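Local coordinates for TATA-box-binding protein (Methanococcus jannaschii, PDB 2Z8U) that probably binds the TATA box of archaeal promoters as a general transcription factor and so takes part in transcription initiation by RNA polymerase, at residues Ile15-Ser21 / Ile104-Val110; Ile24-Leu30 / Ile63-Val69. One frame throughout, in Å; residues are numbered along the deposited sequence.

Interaction 1: residues Ile15-Ser21 / Ile104-Val110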
loop_
_atom_site.group_PDB
_atom_site.type_symbol
_atom_site.label_atom_id
_atom_site.label_comp_id
_atom_site.label_asym_id
_atom_site.label_seq_id
_atom_site.Cartn_x
_atom_site.Cartn_y
_atom_site.Cartn_z
ATOM N N ILE B 15 33.113 8.981 18.251
ATOM C CA ILE B 15 32.804 7.771 17.497
ATOM C C ILE B 15 32.981 6.609 18.468
ATOM O O ILE B 15 34.004 6.511 19.173
ATOM C CB ILE B 15 33.720 7.618 16.266
ATOM C CG1 ILE B 15 33.620 8.863 15.363
ATOM C CG2 ILE B 15 33.444 6.290 15.523
ATOM C CD1 ILE B 15 32.242 9.131 14.816
ATOM N N VAL B 16 31.957 5.782 18.567
ATOM C CA VAL B 16 31.965 4.712 19.552
ATOM C C VAL B 16 32.227 3.390 18.861
ATOM O O VAL B 16 32.937 2.537 19.388
ATOM C CB VAL B 16 30.683 4.699 20.426
ATOM C CG1 VAL B 16 30.579 3.403 21.217
ATOM C CG2 VAL B 16 30.701 5.884 21.404
ATOM N N ASN B 17 31.692 3.230 17.663
ATOM C CA ASN B 17 32.012 2.065 16.878
ATOM C C ASN B 17 31.963 2.328 15.385
ATOM O O ASN B 17 31.396 3.311 14.936
ATOM C CB ASN B 17 31.180 0.826 17.318
ATOM C CG ASN B 17 29.844 0.660 16.574
ATOM O OD1 ASN B 17 28.812 0.429 17.204
ATOM N ND2 ASN B 17 29.871 0.682 15.253
ATOM N N VAL B 18 32.579 1.445 14.610
ATOM C CA VAL B 18 32.460 1.531 13.156
ATOM C C VAL B 18 32.118 0.149 12.609
ATOM O O VAL B 18 32.400 -0.851 13.273
ATOM C CB VAL B 18 33.747 2.057 12.488
ATOM C CG1 VAL B 18 34.145 3.429 13.011
ATOM C CG2 VAL B 18 34.930 1.061 12.644
ATOM N N VAL B 19 31.451 0.101 11.453
ATOM C CA VAL B 19 31.283 -1.140 10.693
ATOM C C VAL B 19 32.058 -0.895 9.396
ATOM O O VAL B 19 31.883 0.139 8.772
ATOM C CB VAL B 19 29.785 -1.453 10.425
ATOM C CG1 VAL B 19 29.613 -2.692 9.499
ATOM C CG2 VAL B 19 29.023 -1.641 11.754
ATOM N N VAL B 20 32.948 -1.804 9.027
ATOM C CA VAL B 20 33.727 -1.647 7.801
ATOM C C VAL B 20 33.559 -2.861 6.883
ATOM O O VAL B 20 33.209 -3.964 7.354
ATOM C CB VAL B 20 35.232 -1.435 8.089
ATOM C CG1 VAL B 20 35.468 -0.206 9.004
ATOM C CG2 VAL B 20 35.888 -2.713 8.694
ATOM N N SER B 21 33.789 -2.647 5.591
ATOM C CA SER B 21 33.865 -3.754 4.635
ATOM C C SER B 21 35.154 -3.690 3.850
ATOM O O SER B 21 35.773 -2.623 3.725
ATOM C CB SER B 21 32.693 -3.713 3.630
ATOM O OG SER B 21 32.687 -2.462 2.953
ATOM N N ILE B 104 40.084 -0.521 3.427
ATOM C CA ILE B 104 39.001 -0.693 4.375
ATOM C C ILE B 104 37.980 0.452 4.200
ATOM O O ILE B 104 38.363 1.618 4.297
ATOM C CB ILE B 104 39.555 -0.705 5.817
ATOM C CG1 ILE B 104 40.696 -1.738 5.975
ATOM C CG2 ILE B 104 38.421 -0.869 6.843
ATOM C CD1 ILE B 104 40.393 -3.148 5.548
ATOM N N LYS B 105 36.714 0.114 3.934
ATOM C CA LYS B 105 35.639 1.111 3.697
ATOM C C LYS B 105 34.682 1.199 4.888
ATOM O O LYS B 105 34.191 0.165 5.372
ATOM C CB LYS B 105 34.847 0.730 2.423
ATOM C CG LYS B 105 33.634 1.631 2.145
ATOM C CD LYS B 105 33.294 1.578 0.671
ATOM C CE LYS B 105 31.901 1.049 0.436
ATOM N NZ LYS B 105 31.720 0.599 -0.985
ATOM N N ILE B 106 34.385 2.414 5.353
ATOM C CA ILE B 106 33.403 2.561 6.420
ATOM C C ILE B 106 32.002 2.346 5.858
ATOM O O ILE B 106 31.625 2.988 4.895
ATOM C CB ILE B 106 33.517 3.946 7.161
ATOM C CG1 ILE B 106 34.786 3.973 8.027
ATOM C CG2 ILE B 106 32.299 4.194 8.047
ATOM C CD1 ILE B 106 35.214 5.414 8.444
ATOM N N GLN B 107 31.254 1.423 6.458
ATOM C CA GLN B 107 29.870 1.191 6.079
ATOM C C GLN B 107 28.886 1.842 7.034
ATOM O O GLN B 107 27.801 2.234 6.628
ATOM C CB GLN B 107 29.554 -0.292 6.020
ATOM C CG GLN B 107 30.265 -1.026 4.910
ATOM C CD GLN B 107 29.775 -0.615 3.532
ATOM O OE1 GLN B 107 28.685 -0.046 3.385
ATOM N NE2 GLN B 107 30.587 -0.887 2.514
ATOM N N ASN B 108 29.233 1.867 8.308
ATOM C CA ASN B 108 28.369 2.453 9.344
ATOM C C ASN B 108 29.228 2.942 10.512
ATOM O O ASN B 108 30.364 2.514 10.677
ATOM C CB ASN B 108 27.357 1.403 9.852
ATOM C CG ASN B 108 25.991 1.998 10.200
ATOM O OD1 ASN B 108 25.892 3.115 10.703
ATOM N ND2 ASN B 108 24.921 1.219 9.947
ATOM N N MET B 109 28.676 3.845 11.320
ATOM C CA MET B 109 29.323 4.285 12.566
ATOM C C MET B 109 28.258 4.650 13.570
ATOM O O MET B 109 27.176 5.102 13.194
ATOM C CB MET B 109 30.185 5.535 12.365
ATOM C CG MET B 109 31.054 5.573 11.133
ATOM S SD MET B 109 31.873 7.156 10.811
ATOM C CE MET B 109 33.327 6.964 11.818
ATOM N N VAL B 110 28.569 4.463 14.847
ATOM C CA VAL B 110 27.744 4.979 15.932
ATOM C C VAL B 110 28.555 6.143 16.503
ATOM O O VAL B 110 29.734 5.974 16.830
ATOM C CB VAL B 110 27.497 3.922 17.044
ATOM C CG1 VAL B 110 26.878 4.551 18.292
ATOM C CG2 VAL B 110 26.595 2.779 16.547
#
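Q107 reaches along the strand pair to S21, where its NE2 donates to S21 OG over 2.7 Å; the bond is nearly straight, 166° at the hydrogen, and the hydroxyl lies close to the amide plane. With CG beside the backbone N (chi1 -67°), Q107 CG passes 3.4 Å from S21 OG, and a bend at chi2 (-68°) turns the amide so that NE2 meets that hydroxyl. A leucine here would probably leave S21 OG without this donor and the serine hydroxyl free to turn. The backbone of Q107 works too: Q107 N and N108 N both donate to V19 O, at 2.7 and 3.2 Å, from the same face of that carbonyl, which makes a classic beta bulge. A second one lies where V16 and N17 both face V110, its firm bond running from V16 N to V110 O. These are the antiparallel central strands of the TBP saddle, one from each repeat. In TBP relatives the face carrying N17, V19, N108 and V110 is the concave one that meets DNA; here a second subunit packs on it, its E132 against V110 and its T131 against N108. On this face V19 CB rests 3.8 Å from N108 CB. On the face carrying V18, M109 and V20, the M109 methyl CE touches both V18 CG1 and I15 CG2, 3.8 Å from each, while V20 CB is pressed tightly on I104 CG2 at 3.5 Å. Further out, helix 77-94 covers V20 and I104 with I84, and L165 backs M109. N108 OD1 takes weak bonds from M109 N and G164 N.

Interaction 2: residues Ile24-Leu30 / Ile63-Val69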
loop_
_atom_site.group_PDB
_atom_site.type_symbol
_atom_site.label_atom_id
_atom_site.label_comp_id
_atom_site.label_asym_id
_atom_site.label_seq_id
_atom_site.Cartn_x
_atom_site.Cartn_y
_atom_site.Cartn_z
ATOM N N ILE B 24 39.207 -9.341 0.573
ATOM C CA ILE B 24 40.539 -9.860 0.896
ATOM C C ILE B 24 41.089 -10.891 -0.126
ATOM O O ILE B 24 42.205 -11.380 0.016
ATOM C CB ILE B 24 40.614 -10.410 2.388
ATOM C CG1 ILE B 24 39.823 -11.722 2.562
ATOM C CG2 ILE B 24 40.214 -9.290 3.400
ATOM C CD1 ILE B 24 40.003 -12.380 3.950
ATOM N N GLY B 25 40.298 -11.213 -1.142
ATOM C CA GLY B 25 40.671 -12.234 -2.124
ATOM C C GLY B 25 39.501 -12.497 -3.042
ATOM O O GLY B 25 38.565 -11.718 -3.051
ATOM N N ASP B 26 39.535 -13.609 -3.788
ATOM C CA ASP B 26 38.629 -13.828 -4.941
ATOM C C ASP B 26 37.703 -15.055 -4.902
ATOM O O ASP B 26 36.645 -15.059 -5.559
ATOM C CB ASP B 26 39.446 -13.929 -6.249
ATOM C CG ASP B 26 40.284 -12.668 -6.540
ATOM O OD1 ASP B 26 39.765 -11.522 -6.443
ATOM O OD2 ASP B 26 41.474 -12.842 -6.908
ATOM N N ASN B 27 38.133 -16.112 -4.227
ATOM C CA ASN B 27 37.442 -17.399 -4.263
ATOM C C ASN B 27 38.025 -18.185 -3.099
ATOM O O ASN B 27 38.716 -19.191 -3.280
ATOM C CB ASN B 27 37.666 -18.093 -5.630
ATOM C CG ASN B 27 37.109 -19.517 -5.700
ATOM O OD1 ASN B 27 36.106 -19.860 -5.065
ATOM N ND2 ASN B 27 37.767 -20.353 -6.499
ATOM N N ILE B 28 37.712 -17.691 -1.906
ATOM C CA ILE B 28 38.346 -18.089 -0.655
ATOM C C ILE B 28 37.764 -19.415 -0.182
ATOM O O ILE B 28 36.544 -19.589 -0.132
ATOM C CB ILE B 28 38.111 -17.020 0.465
ATOM C CG1 ILE B 28 38.344 -15.575 -0.041
ATOM C CG2 ILE B 28 38.929 -17.365 1.733
ATOM C CD1 ILE B 28 39.681 -14.927 0.339
ATOM N N ASP B 29 38.644 -20.352 0.151
ATOM C CA ASP B 29 38.219 -21.666 0.619
ATOM C C ASP B 29 37.895 -21.528 2.096
ATOM O O ASP B 29 38.784 -21.589 2.927
ATOM C CB ASP B 29 39.355 -22.670 0.352
ATOM C CG ASP B 29 39.075 -24.078 0.844
ATOM O OD1 ASP B 29 38.125 -24.339 1.621
ATOM O OD2 ASP B 29 39.851 -24.955 0.401
ATOM N N LEU B 30 36.618 -21.360 2.426
ATOM C CA LEU B 30 36.216 -21.144 3.840
ATOM C C LEU B 30 36.422 -22.354 4.770
ATOM O O LEU B 30 36.623 -22.177 5.977
ATOM C CB LEU B 30 34.757 -20.655 3.911
ATOM C CG LEU B 30 34.507 -19.301 3.218
ATOM C CD1 LEU B 30 33.050 -18.922 3.329
ATOM C CD2 LEU B 30 35.412 -18.192 3.807
ATOM N N ILE B 63 33.271 -13.488 6.808
ATOM C CA ILE B 63 34.055 -13.701 5.599
ATOM C C ILE B 63 33.289 -14.559 4.587
ATOM O O ILE B 63 32.831 -15.649 4.929
ATOM C CB ILE B 63 35.407 -14.395 5.900
ATOM C CG1 ILE B 63 36.152 -13.683 7.044
ATOM C CG2 ILE B 63 36.246 -14.492 4.607
ATOM C CD1 ILE B 63 37.445 -14.345 7.470
ATOM N N PHE B 64 33.211 -14.087 3.342
ATOM C CA PHE B 64 32.527 -14.833 2.282
ATOM C C PHE B 64 33.518 -15.466 1.292
ATOM O O PHE B 64 34.655 -15.014 1.175
ATOM C CB PHE B 64 31.556 -13.897 1.552
ATOM C CG PHE B 64 30.341 -13.523 2.366
ATOM C CD1 PHE B 64 29.289 -14.431 2.530
ATOM C CD2 PHE B 64 30.244 -12.279 2.956
ATOM C CE1 PHE B 64 28.154 -14.092 3.275
ATOM C CE2 PHE B 64 29.105 -11.919 3.699
ATOM C CZ PHE B 64 28.059 -12.836 3.855
ATOM N N ARG B 65 33.072 -16.507 0.579
ATOM C CA ARG B 65 33.848 -17.129 -0.504
ATOM C C ARG B 65 34.266 -16.103 -1.590
ATOM O O ARG B 65 35.333 -16.214 -2.159
ATOM C CB ARG B 65 33.033 -18.292 -1.126
ATOM C CG ARG B 65 33.774 -19.178 -2.122
ATOM C CD ARG B 65 33.108 -20.589 -2.263
ATOM N NE ARG B 65 32.951 -21.236 -0.946
ATOM C CZ ARG B 65 33.903 -21.921 -0.296
ATOM N NH1 ARG B 65 35.107 -22.122 -0.833
ATOM N NH2 ARG B 65 33.644 -22.427 0.904
ATOM N N SER B 66 33.420 -15.115 -1.858
ATOM C CA SER B 66 33.746 -13.998 -2.780
ATOM C C SER B 66 34.978 -13.184 -2.358
ATOM O O SER B 66 35.539 -12.436 -3.152
ATOM C CB SER B 66 32.564 -13.037 -2.873
ATOM O OG SER B 66 32.407 -12.336 -1.637
ATOM N N GLY B 67 35.371 -13.303 -1.101
ATOM C CA GLY B 67 36.452 -12.484 -0.562
ATOM C C GLY B 67 35.938 -11.278 0.206
ATOM O O GLY B 67 36.725 -10.610 0.885
ATOM N N LYS B 68 34.634 -11.001 0.099
ATOM C CA LYS B 68 33.996 -9.931 0.887
ATOM C C LYS B 68 34.109 -10.205 2.380
ATOM O O LYS B 68 33.876 -11.329 2.834
ATOM C CB LYS B 68 32.513 -9.775 0.533
ATOM C CG LYS B 68 31.777 -8.740 1.408
ATOM C CD LYS B 68 30.321 -8.661 0.974
ATOM C CE LYS B 68 29.593 -7.537 1.657
ATOM N NZ LYS B 68 28.149 -7.600 1.267
ATOM N N VAL B 69 34.446 -9.160 3.131
ATOM C CA VAL B 69 34.564 -9.205 4.570
ATOM C C VAL B 69 33.751 -8.027 5.144
ATOM O O VAL B 69 33.819 -6.884 4.637
ATOM C CB VAL B 69 36.058 -9.130 5.026
ATOM C CG1 VAL B 69 36.177 -9.037 6.573
ATOM C CG2 VAL B 69 36.874 -10.333 4.507
HETATM O O HOH W 1 35.430 -24.317 0.812
#
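R65 lays its whole side chain along the loop N27-L30. From CB, 3.9 Å from I28 O, it runs out with CG anti to the backbone N (chi1 -171°), which brings CG near both I28 O and the amide oxygen of N27, 3.8 Å from R65 CG to N27 OD1. CD carries on past the same two oxygens. The chain then bends at chi3 (-53°), NE and CZ fold back, and the guanidinium ends with I28 O and L30 CG over one of its faces. NH1 is 3.0 Å from I28 O, but the angle is too poor for a hydrogen bond, so this is a polar contact against the flat of the group. At the start of the helix R65 NH2 lies 3.7 Å from L30 CB. The same nitrogen gives weak bonds to Y42 OH and to a water; that water donates to D29 OD1 at 2.8 Å. The carboxylate is thus linked to the arginine through water, while D29, the N-cap of helix 30-36, also accepts from E32 N.

Two backbone bonds fasten the loop to the turn. I28 N donates to R65 O on a lone pair of the carbonyl, and I24 N donates to G67 O, 2.8 Å away. G67 CA packs against G25 O at 3.4 Å, where a side chain on G67 would clash. Among the apolar side chains, I24 CG2 meets V69 CG2 at 3.7 Å, and L30 CD2 touches I63 CG2.

S66 OG accepts from K68 N, an ST turn. F64-G67 is a type I turn and F64 N bonds to K68 O, with G67 in the left-handed backbone region: a hairpin with a G1 bulge, joining strands 59-63 and 68-72 of the first repeat.

Entering from the N terminus, the chain runs up strand 14-23, whose residues 15-21 wait for a partner far downstream. It leaves the strand in the loop 24-30, makes helix 30-36 and three strands, and comes back at 63-69, where interaction 2 closes a loop of 32 residues. Helix 77-94 follows, and with strand 105-114 interaction 1 closes the larger loop, so that the whole of interaction 2 falls within it. Interaction 1 ties the two repeats together at mid-sheet; interaction 2 works inside the first repeat, about 20 Å away between centres. They meet where S21 CB packs on V69 O at 3.5 Å, on neighbouring strands.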